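Local coordinates for aminopeptidase N (Francisella tularensis subsp. tularensis, PDB 5DLL), which probably degrades intracellular peptides as a zinc-dependent aminopeptidase of the M1 family, releasing N-terminal residues, preferably alanine, at residues W569-I580 and N610-I620. Residues are numbered along the deposited sequence; the frame is centred on the assembly and turned at random.
Sequences WDSLQQIATNII and NALLIPIESTI
Trp569 and Ala611 bring the two backbones closest, with their CA atoms 4.9 Å apart; from there helix 565-581 runs past the end of helix 605-612, the turn after it and the start of helix 617-621. The indole of Trp569 meets Asn610 and Ala611 with its edge, CD1 lying 3.7 Å from Ala611 CA. Gln573 CG, from the same helix, lies over one face of the ring, toward its rim. Leu572 CD2 reaches the methyl of Ala611 at 4.0 Å.

Gln573 makes the polar link. Its chain bends at chi2 (-83°), which turns the amide across to the turn. NE2 donates to Leu613 O at 3.2 Å, nearly straight at 172°, with the acceptor close to the amide plane but NE2 tilted from the plane of the carbonyl. The Pro615 ring lies over one face of this amide, with its CG 3.5 Å from Gln573 OE1.

The segments belong to the C-terminal helical domain of the M1 fold, assigned to ARM-type repeats, and the contact lies away from the zinc site. Arg636 of helix 629-646 binds the carbonyls of Ile614 and Pro615, so the turn is also held from that helix.

Further along, Ile614 CD1 packs on Ala576 CB at 4.0 Å. Thr577 OG1 sits 3.6 Å from Pro615 CG and donates to Gln573 O, which also accepts from Thr577 N. Ile580 and Ile620 meet at about a right angle, with Ile620 CD1 4.1 Å from Ile580 CG2.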
ATOM      1  N   TRP A 569       8.544  -1.883 -21.666  1.00 52.88           N
ATOM      2  CA  TRP A 569       8.724  -2.904 -20.627  1.00 52.23           C
ATOM      3  C   TRP A 569       7.681  -4.022 -20.772  1.00 50.35           C
ATOM      4  O   TRP A 569       8.019  -5.202 -20.737  1.00 47.83           O
ATOM      5  CB  TRP A 569       8.652  -2.260 -19.230  1.00 49.04           C
ATOM      6  CG  TRP A 569       8.457  -3.215 -18.084  1.00 46.44           C
ATOM      7  CD1 TRP A 569       9.429  -3.817 -17.337  1.00 45.36           C
ATOM      8  CD2 TRP A 569       7.204  -3.652 -17.539  1.00 46.53           C
ATOM      9  NE1 TRP A 569       8.859  -4.613 -16.369  1.00 46.29           N
ATOM     10  CE2 TRP A 569       7.495  -4.528 -16.472  1.00 45.72           C
ATOM     11  CE3 TRP A 569       5.864  -3.394 -17.853  1.00 43.51           C
ATOM     12  CZ2 TRP A 569       6.497  -5.148 -15.723  1.00 51.13           C
ATOM     13  CZ3 TRP A 569       4.874  -4.009 -17.109  1.00 45.16           C
ATOM     14  CH2 TRP A 569       5.193  -4.876 -16.058  1.00 46.89           C
ATOM     15  N   ASP A 570       6.421  -3.644 -20.959  1.00 52.89           N
ATOM     16  CA  ASP A 570       5.326  -4.616 -20.989  1.00 55.31           C
ATOM     17  C   ASP A 570       5.477  -5.601 -22.142  1.00 56.74           C
ATOM     18  O   ASP A 570       5.270  -6.801 -21.968  1.00 61.78           O
ATOM     19  CB  ASP A 570       3.974  -3.901 -21.092  1.00 55.83           C
ATOM     20  CG  ASP A 570       2.806  -4.796 -20.715  1.00 52.31           C
ATOM     21  OD1 ASP A 570       2.903  -5.505 -19.692  1.00 48.55           O
ATOM     22  OD2 ASP A 570       1.782  -4.782 -21.434  1.00 53.47           O
ATOM     23  N   SER A 571       5.836  -5.082 -23.313  1.00 59.84           N
ATOM     24  CA  SER A 571       6.025  -5.906 -24.507  1.00 55.68           C
ATOM     25  C   SER A 571       7.278  -6.778 -24.419  1.00 51.53           C
ATOM     26  O   SER A 571       7.299  -7.883 -24.956  1.00 47.99           O
ATOM     27  CB  SER A 571       6.094  -5.026 -25.757  1.00 53.57           C
ATOM     28  OG  SER A 571       4.894  -4.296 -25.927  1.00 55.37           O
ATOM     29  N   LEU A 572       8.317  -6.280 -23.752  1.00 48.28           N
ATOM     30  CA  LEU A 572       9.555  -7.039 -23.577  1.00 50.98           C
ATOM     31  C   LEU A 572       9.371  -8.189 -22.578  1.00 55.53           C
ATOM     32  O   LEU A 572       9.886  -9.290 -22.786  1.00 49.84           O
ATOM     33  CB  LEU A 572      10.688  -6.113 -23.120  1.00 55.56           C
ATOM     34  CG  LEU A 572      12.116  -6.677 -23.156  1.00 63.89           C
ATOM     35  CD1 LEU A 572      12.494  -7.173 -24.545  1.00 65.31           C
ATOM     36  CD2 LEU A 572      13.110  -5.628 -22.677  1.00 62.12           C
ATOM     37  N   GLN A 573       8.631  -7.932 -21.502  1.00 60.51           N
ATOM     38  CA  GLN A 573       8.329  -8.966 -20.511  1.00 55.86           C
ATOM     39  C   GLN A 573       7.389 -10.023 -21.109  1.00 59.85           C
ATOM     40  O   GLN A 573       7.427 -11.185 -20.714  1.00 59.69           O
ATOM     41  CB  GLN A 573       7.713  -8.349 -19.244  1.00 50.73           C
ATOM     42  CG  GLN A 573       8.597  -7.326 -18.531  1.00 52.68           C
ATOM     43  CD  GLN A 573       9.628  -7.938 -17.589  1.00 55.44           C
ATOM     44  OE1 GLN A 573       9.293  -8.413 -16.500  1.00 46.57           O
ATOM     45  NE2 GLN A 573      10.896  -7.894 -17.992  1.00 52.26           N
ATOM     46  N   GLN A 574       6.552  -9.617 -22.061  1.00 59.31           N
ATOM     47  CA  GLN A 574       5.644 -10.541 -22.741  1.00 60.20           C
ATOM     48  C   GLN A 574       6.392 -11.485 -23.678  1.00 59.74           C
ATOM     49  O   GLN A 574       6.010 -12.643 -23.832  1.00 57.88           O
ATOM     50  CB  GLN A 574       4.589  -9.764 -23.526  1.00 66.12           C
ATOM     51  CG  GLN A 574       3.563 -10.645 -24.219  1.00 76.40           C
ATOM     52  CD  GLN A 574       2.218  -9.963 -24.384  1.00 93.13           C
ATOM     53  OE1 GLN A 574       1.637  -9.467 -23.416  1.00 95.07           O
ATOM     54  NE2 GLN A 574       1.708  -9.946 -25.612  1.00 94.60           N
ATOM     55  N   ILE A 575       7.452 -10.980 -24.303  1.00 63.39           N
ATOM     56  CA  ILE A 575       8.283 -11.783 -25.201  1.00 62.50           C
ATOM     57  C   ILE A 575       9.090 -12.806 -24.405  1.00 65.61           C
ATOM     58  O   ILE A 575       9.011 -14.005 -24.669  1.00 69.94           O
ATOM     59  CB  ILE A 575       9.239 -10.894 -26.026  1.00 61.93           C
ATOM     60  CG1 ILE A 575       8.447 -10.076 -27.052  1.00 68.18           C
ATOM     61  CG2 ILE A 575      10.290 -11.733 -26.743  1.00 66.67           C
ATOM     62  CD1 ILE A 575       9.183  -8.859 -27.571  1.00 71.14           C
ATOM     63  N   ALA A 576       9.860 -12.316 -23.434  1.00 63.91           N
ATOM     64  CA  ALA A 576      10.691 -13.166 -22.575  1.00 62.90           C
ATOM     65  C   ALA A 576       9.884 -14.278 -21.893  1.00 60.32           C
ATOM     66  O   ALA A 576      10.370 -15.391 -21.738  1.00 55.14           O
ATOM     67  CB  ALA A 576      11.404 -12.317 -21.529  1.00 63.53           C
ATOM     68  N   THR A 577       8.655 -13.968 -21.493  1.00 56.43           N
ATOM     69  CA  THR A 577       7.766 -14.948 -20.877  1.00 52.01           C
ATOM     70  C   THR A 577       7.360 -16.042 -21.868  1.00 55.54           C
ATOM     71  O   THR A 577       7.392 -17.226 -21.526  1.00 55.11           O
ATOM     72  CB  THR A 577       6.514 -14.262 -20.291  1.00 52.60           C
ATOM     73  OG1 THR A 577       6.912 -13.410 -19.211  1.00 60.15           O
ATOM     74  CG2 THR A 577       5.500 -15.283 -19.772  1.00 53.59           C
ATOM     75  N   ASN A 578       6.990 -15.646 -23.084  1.00 56.34           N
ATOM     76  CA  ASN A 578       6.604 -16.606 -24.124  1.00 60.67           C
ATOM     77  C   ASN A 578       7.775 -17.465 -24.617  1.00 63.62           C
ATOM     78  O   ASN A 578       7.575 -18.599 -25.050  1.00 61.25           O
ATOM     79  CB  ASN A 578       5.930 -15.891 -25.297  1.00 61.23           C
ATOM     80  CG  ASN A 578       4.581 -15.297 -24.922  1.00 75.58           C
ATOM     81  OD1 ASN A 578       3.999 -15.632 -23.882  1.00 60.35           O
ATOM     82  ND2 ASN A 578       4.074 -14.407 -25.770  1.00 86.24           N
ATOM     83  N   ILE A 579       8.988 -16.923 -24.540  1.00 59.28           N
ATOM     84  CA  ILE A 579      10.206 -17.692 -24.809  1.00 64.56           C
ATOM     85  C   ILE A 579      10.379 -18.816 -23.788  1.00 55.81           C
ATOM     86  O   ILE A 579      10.731 -19.942 -24.146  1.00 53.92           O
ATOM     87  CB  ILE A 579      11.462 -16.779 -24.790  1.00 77.61           C
ATOM     88  CG1 ILE A 579      11.481 -15.855 -26.021  1.00 82.16           C
ATOM     89  CG2 ILE A 579      12.751 -17.594 -24.711  1.00 72.19           C
ATOM     90  CD1 ILE A 579      11.861 -16.533 -27.324  1.00 87.27           C
ATOM     91  N   ILE A 580      10.121 -18.500 -22.522  1.00 54.39           N
ATOM     92  CA  ILE A 580      10.333 -19.440 -21.419  1.00 53.14           C
ATOM     93  C   ILE A 580       9.367 -20.625 -21.519  1.00 51.81           C
ATOM     94  O   ILE A 580       9.781 -21.783 -21.387  1.00 44.51           O
ATOM     95  CB  ILE A 580      10.146 -18.751 -20.046  1.00 55.57           C
ATOM     96  CG1 ILE A 580      11.107 -17.553 -19.897  1.00 60.28           C
ATOM     97  CG2 ILE A 580      10.309 -19.756 -18.904  1.00 52.06           C
ATOM     98  CD1 ILE A 580      12.401 -17.828 -19.168  1.00 64.90           C
ATOM     99  N   ASN A 610      14.406  -2.569 -14.775  1.00 58.30           N
ATOM    100  CA  ASN A 610      13.167  -3.361 -14.705  1.00 55.55           C
ATOM    101  C   ASN A 610      12.926  -4.164 -15.975  1.00 53.07           C
ATOM    102  O   ASN A 610      12.529  -5.328 -15.910  1.00 48.62           O
ATOM    103  CB  ASN A 610      11.941  -2.474 -14.429  1.00 56.80           C
ATOM    104  CG  ASN A 610      11.492  -2.527 -12.980  1.00 62.05           C
ATOM    105  OD1 ASN A 610      10.320  -2.772 -12.694  1.00 70.41           O
ATOM    106  ND2 ASN A 610      12.422  -2.307 -12.061  1.00 59.93           N
ATOM    107  N   ALA A 611      13.158  -3.531 -17.122  1.00 50.82           N
ATOM    108  CA  ALA A 611      12.956  -4.175 -18.419  1.00 52.71           C
ATOM    109  C   ALA A 611      13.971  -5.290 -18.683  1.00 59.07           C
ATOM    110  O   ALA A 611      13.641  -6.295 -19.320  1.00 66.89           O
ATOM    111  CB  ALA A 611      13.003  -3.140 -19.530  1.00 52.00           C
ATOM    112  N   LEU A 612      15.195  -5.121 -18.183  1.00 53.51           N
ATOM    113  CA  LEU A 612      16.261  -6.092 -18.428  1.00 56.10           C
ATOM    114  C   LEU A 612      16.269  -7.265 -17.440  1.00 56.20           C
ATOM    115  O   LEU A 612      16.923  -8.281 -17.694  1.00 43.38           O
ATOM    116  CB  LEU A 612      17.633  -5.402 -18.438  1.00 58.88           C
ATOM    117  CG  LEU A 612      17.946  -4.418 -19.575  1.00 51.70           C
ATOM    118  CD1 LEU A 612      19.397  -3.976 -19.479  1.00 52.33           C
ATOM    119  CD2 LEU A 612      17.673  -4.992 -20.956  1.00 48.21           C
ATOM    120  N   LEU A 613      15.557  -7.141 -16.324  1.00 61.49           N
ATOM    121  CA  LEU A 613      15.460  -8.250 -15.377  1.00 56.41           C
ATOM    122  C   LEU A 613      14.358  -9.199 -15.838  1.00 55.38           C
ATOM    123  O   LEU A 613      13.200  -8.799 -15.967  1.00 51.71           O
ATOM    124  CB  LEU A 613      15.199  -7.738 -13.958  1.00 67.29           C
ATOM    125  CG  LEU A 613      15.643  -8.641 -12.798  1.00 75.43           C
ATOM    126  CD1 LEU A 613      17.082  -9.122 -12.963  1.00 77.28           C
ATOM    127  CD2 LEU A 613      15.477  -7.902 -11.476  1.00 69.29           C
ATOM    128  N   ILE A 614      14.737 -10.450 -16.097  1.00 61.24           N
ATOM    129  CA  ILE A 614      13.812 -11.475 -16.595  1.00 62.30           C
ATOM    130  C   ILE A 614      12.753 -11.768 -15.519  1.00 60.89           C
ATOM    131  O   ILE A 614      13.100 -11.898 -14.339  1.00 54.80           O
ATOM    132  CB  ILE A 614      14.577 -12.775 -16.975  1.00 62.71           C
ATOM    133  CG1 ILE A 614      15.551 -12.521 -18.133  1.00 61.76           C
ATOM    134  CG2 ILE A 614      13.627 -13.902 -17.364  1.00 61.69           C
ATOM    135  CD1 ILE A 614      14.896 -12.390 -19.494  1.00 59.46           C
ATOM    136  N   PRO A 615      11.461 -11.864 -15.914  1.00 49.26           N
ATOM    137  CA  PRO A 615      10.406 -12.112 -14.920  1.00 47.83           C
ATOM    138  C   PRO A 615      10.734 -13.284 -14.000  1.00 50.64           C
ATOM    139  O   PRO A 615      11.142 -14.347 -14.477  1.00 44.77           O
ATOM    140  CB  PRO A 615       9.176 -12.448 -15.771  1.00 43.54           C
ATOM    141  CG  PRO A 615       9.429 -11.827 -17.096  1.00 46.24           C
ATOM    142  CD  PRO A 615      10.915 -11.719 -17.279  1.00 48.80           C
ATOM    143  N   ILE A 616      10.578 -13.081 -12.694  1.00 48.43           N
ATOM    144  CA  ILE A 616      10.787 -14.158 -11.729  1.00 55.34           C
ATOM    145  C   ILE A 616       9.789 -15.304 -11.940  1.00 54.40           C
ATOM    146  O   ILE A 616       8.733 -15.134 -12.563  1.00 48.39           O
ATOM    147  CB  ILE A 616      10.754 -13.664 -10.261  1.00 53.40           C
ATOM    148  CG1 ILE A 616       9.458 -12.903  -9.954  1.00 52.43           C
ATOM    149  CG2 ILE A 616      11.970 -12.793  -9.974  1.00 48.12           C
ATOM    150  CD1 ILE A 616       9.185 -12.747  -8.474  1.00 57.48           C
ATOM    151  N   GLU A 617      10.140 -16.465 -11.401  1.00 49.41           N
ATOM    152  CA  GLU A 617       9.459 -17.717 -11.720  1.00 52.00           C
ATOM    153  C   GLU A 617       7.991 -17.720 -11.284  1.00 51.10           C
ATOM    154  O   GLU A 617       7.129 -18.256 -11.990  1.00 50.94           O
ATOM    155  CB  GLU A 617      10.208 -18.900 -11.095  1.00 56.30           C
ATOM    156  CG  GLU A 617      11.666 -19.020 -11.537  1.00 65.15           C
ATOM    157  CD  GLU A 617      12.646 -18.368 -10.569  1.00 68.17           C
ATOM    158  OE1 GLU A 617      13.098 -17.231 -10.833  1.00 53.81           O
ATOM    159  OE2 GLU A 617      12.957 -18.992  -9.536  1.00 93.66           O
ATOM    160  N   SER A 618       7.714 -17.110 -10.133  1.00 48.81           N
ATOM    161  CA  SER A 618       6.347 -17.009  -9.615  1.00 46.58           C
ATOM    162  C   SER A 618       5.437 -16.177 -10.524  1.00 44.92           C
ATOM    163  O   SER A 618       4.237 -16.441 -10.616  1.00 39.06           O
ATOM    164  CB  SER A 618       6.355 -16.430  -8.194  1.00 48.46           C
ATOM    165  OG  SER A 618       7.183 -15.283  -8.103  1.00 54.85           O
ATOM    166  N   THR A 619       6.013 -15.180 -11.194  1.00 52.52           N
ATOM    167  CA  THR A 619       5.270 -14.356 -12.146  1.00 51.87           C
ATOM    168  C   THR A 619       4.935 -15.153 -13.402  1.00 54.58           C
ATOM    169  O   THR A 619       3.797 -15.129 -13.872  1.00 56.38           O
ATOM    170  CB  THR A 619       6.061 -13.096 -12.544  1.00 49.07           C
ATOM    171  OG1 THR A 619       6.418 -12.363 -11.365  1.00 49.14           O
ATOM    172  CG2 THR A 619       5.235 -12.206 -13.470  1.00 45.45           C
ATOM    173  N   ILE A 620       5.923 -15.864 -13.935  1.00 52.15           N
ATOM    174  CA  ILE A 620       5.704 -16.715 -15.108  1.00 60.23           C
ATOM    175  C   ILE A 620       4.641 -17.782 -14.815  1.00 56.25           C
ATOM    176  O   ILE A 620       3.798 -18.085 -15.667  1.00 52.17           O
ATOM    177  CB  ILE A 620       7.015 -17.386 -15.573  1.00 70.81           C
ATOM    178  CG1 ILE A 620       8.002 -16.327 -16.080  1.00 68.90           C
ATOM    179  CG2 ILE A 620       6.742 -18.412 -16.669  1.00 77.05           C
ATOM    180  CD1 ILE A 620       9.438 -16.801 -16.133  1.00 72.23           C
TER